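PDB 3BLX: isocitrate dehydrogenase [NAD] subunit 2, mitochondrial from Saccharomyces cerevisiae, which catalyses the NAD-dependent oxidative decarboxylation of isocitrate to 2-oxoglutarate in the citric acid cycle, as part of an allosteric octamer, and also binds mitochondrial mRNA leaders. Local coordinates for residues 42-47 / 303-308. Numbering follows the deposited sequence.
Sequences KIFSAA and VMMLNH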
loop_
_atom_site.group_PDB
_atom_site.type_symbol
_atom_site.label_atom_id
_atom_site.label_comp_id
_atom_site.label_asym_id
_atom_site.label_seq_id
_atom_site.Cartn_x
_atom_site.Cartn_y
_atom_site.Cartn_z
ATOM N N LYS B 42 27.684 6.489 -57.495
ATOM C CA LYS B 42 27.412 6.458 -58.934
ATOM C C LYS B 42 27.217 7.852 -59.541
ATOM O O LYS B 42 27.408 8.052 -60.743
ATOM C CB LYS B 42 26.176 5.596 -59.232
ATOM C CG LYS B 42 26.364 4.094 -59.006
ATOM C CD LYS B 42 25.153 3.281 -59.498
ATOM C CE LYS B 42 25.374 1.787 -59.305
ATOM N NZ LYS B 42 24.223 0.993 -59.819
ATOM N N ILE B 43 26.812 8.805 -58.708
ATOM C CA ILE B 43 26.602 10.180 -59.141
ATOM C C ILE B 43 27.863 10.999 -58.904
ATOM O O ILE B 43 28.051 12.051 -59.499
ATOM C CB ILE B 43 25.421 10.812 -58.397
ATOM C CG1 ILE B 43 24.145 10.022 -58.671
ATOM C CG2 ILE B 43 25.208 12.236 -58.808
ATOM C CD1 ILE B 43 22.886 10.730 -58.211
ATOM N N PHE B 44 28.737 10.507 -58.038
ATOM C CA PHE B 44 29.995 11.190 -57.766
ATOM C C PHE B 44 31.038 10.747 -58.786
ATOM O O PHE B 44 31.918 11.523 -59.175
ATOM C CB PHE B 44 30.467 10.930 -56.323
ATOM C CG PHE B 44 30.144 12.056 -55.352
ATOM C CD1 PHE B 44 28.888 12.644 -55.330
ATOM C CD2 PHE B 44 31.095 12.511 -54.453
ATOM C CE1 PHE B 44 28.597 13.668 -54.446
ATOM C CE2 PHE B 44 30.799 13.534 -53.568
ATOM C CZ PHE B 44 29.551 14.109 -53.573
ATOM N N SER B 45 30.926 9.496 -59.226
ATOM C CA SER B 45 31.789 8.976 -60.284
ATOM C C SER B 45 31.349 9.550 -61.634
ATOM O O SER B 45 32.175 10.035 -62.410
ATOM C CB SER B 45 31.762 7.442 -60.313
ATOM O OG SER B 45 32.802 6.913 -61.126
ATOM N N ALA B 46 30.042 9.517 -61.890
ATOM C CA ALA B 46 29.466 10.015 -63.142
ATOM C C ALA B 46 29.630 11.517 -63.386
ATOM O O ALA B 46 29.500 11.974 -64.519
ATOM C CB ALA B 46 27.995 9.628 -63.240
ATOM N N ALA B 47 29.902 12.287 -62.340
ATOM C CA ALA B 47 30.137 13.724 -62.502
ATOM C C ALA B 47 31.621 14.013 -62.368
ATOM O O ALA B 47 32.045 15.171 -62.349
ATOM C CB ALA B 47 29.359 14.510 -61.472
ATOM N N VAL B 303 26.246 17.623 -51.283
ATOM C CA VAL B 303 26.411 19.002 -51.679
ATOM C C VAL B 303 27.022 19.822 -50.557
ATOM O O VAL B 303 27.998 20.535 -50.769
ATOM C CB VAL B 303 25.076 19.634 -52.036
ATOM C CG1 VAL B 303 25.293 21.040 -52.489
ATOM C CG2 VAL B 303 24.403 18.831 -53.103
ATOM N N MET B 304 26.439 19.730 -49.365
ATOM C CA MET B 304 26.951 20.477 -48.224
ATOM C C MET B 304 28.399 20.114 -47.934
ATOM O O MET B 304 29.196 20.967 -47.545
ATOM C CB MET B 304 26.113 20.216 -46.973
ATOM C CG MET B 304 24.670 20.677 -47.033
ATOM S SD MET B 304 23.814 20.473 -45.432
ATOM C CE MET B 304 24.554 21.832 -44.538
ATOM N N MET B 305 28.725 18.839 -48.109
ATOM C CA MET B 305 30.082 18.347 -47.897
ATOM C C MET B 305 31.052 18.906 -48.953
ATOM O O MET B 305 32.124 19.428 -48.621
ATOM C CB MET B 305 30.096 16.824 -47.899
ATOM C CG MET B 305 31.434 16.232 -47.531
ATOM S SD MET B 305 31.498 14.458 -47.715
ATOM C CE MET B 305 30.943 14.240 -49.416
ATOM N N LEU B 306 30.670 18.805 -50.225
ATOM C CA LEU B 306 31.452 19.396 -51.314
ATOM C C LEU B 306 31.765 20.851 -50.988
ATOM O O LEU B 306 32.928 21.235 -50.872
ATOM C CB LEU B 306 30.693 19.281 -52.642
ATOM C CG LEU B 306 30.973 18.100 -53.597
ATOM C CD1 LEU B 306 31.747 16.963 -52.953
ATOM C CD2 LEU B 306 29.681 17.587 -54.235
ATOM N N ASN B 307 30.714 21.646 -50.814
ATOM C CA ASN B 307 30.855 23.053 -50.446
ATOM C C ASN B 307 31.757 23.289 -49.243
ATOM O O ASN B 307 32.349 24.346 -49.109
ATOM C CB ASN B 307 29.491 23.693 -50.184
ATOM C CG ASN B 307 28.781 24.092 -51.458
ATOM O OD1 ASN B 307 29.389 24.658 -52.367
ATOM N ND2 ASN B 307 27.485 23.800 -51.535
ATOM N N HIS B 308 31.856 22.319 -48.353
ATOM C CA HIS B 308 32.673 22.506 -47.163
ATOM C C HIS B 308 34.133 22.236 -47.524
ATOM O O HIS B 308 35.066 22.708 -46.845
ATOM C CB HIS B 308 32.166 21.611 -46.017
ATOM C CG HIS B 308 33.054 21.596 -44.809
ATOM N ND1 HIS B 308 33.693 20.456 -44.369
ATOM C CD2 HIS B 308 33.413 22.577 -43.951
ATOM C CE1 HIS B 308 34.407 20.731 -43.293
ATOM N NE2 HIS B 308 34.255 22.014 -43.018
#
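F44, on helix 33-45, reaches across to L306 and M305 on helix 296-309, and the pair of helices offers a worked example of how two backbones well apart can be joined by one aromatic side chain. The nearest approach of their CA atoms, from F44 to V303, is 10.5 Å, and no hydrogen bond crosses between the two segments. CB of F44 leaves its helix toward the other one, carrying the ring toward helix 296-309, where it meets L306 coming from the opposite direction. CE2 of F44 lies 3.6 Å from CD1 of L306. At the far end of the ring, CZ of F44 comes within 3.5 Å of CD2 of L306 and 3.7 Å of its CD1. The leucine fork thus lies to one side of the ring plane, its two branches spread round CZ and approaching obliquely. On the other side of the plane M305 adds its terminal methyl, CE, at 4.2 Å from CE2 of F44. The methionine chain is extended through CG (chi1 -174°) and SD (chi2 -173°), and the last torsion, about the CG–SD bond (chi3 53°), turns CE toward the ring. Around this junction, F44 also meets the ring of W53, V49 in a loop, and I318 on helix 312-326, while M305 packs on V82 and L84. This is helix-helix packing within the isocitrate/isopropylmalate dehydrogenase fold, beside strand 82-85, an outermost strand of the mixed sheet within this chain. An alanine at F44 would remove the whole ring, and would probably leave the L306 methyls and the M305 CE without their partner across a gap between the helices. With only hydrocarbon groups and a thioether methyl meeting, the contact rests on van der Waals packing and the exclusion of water from a buried interface.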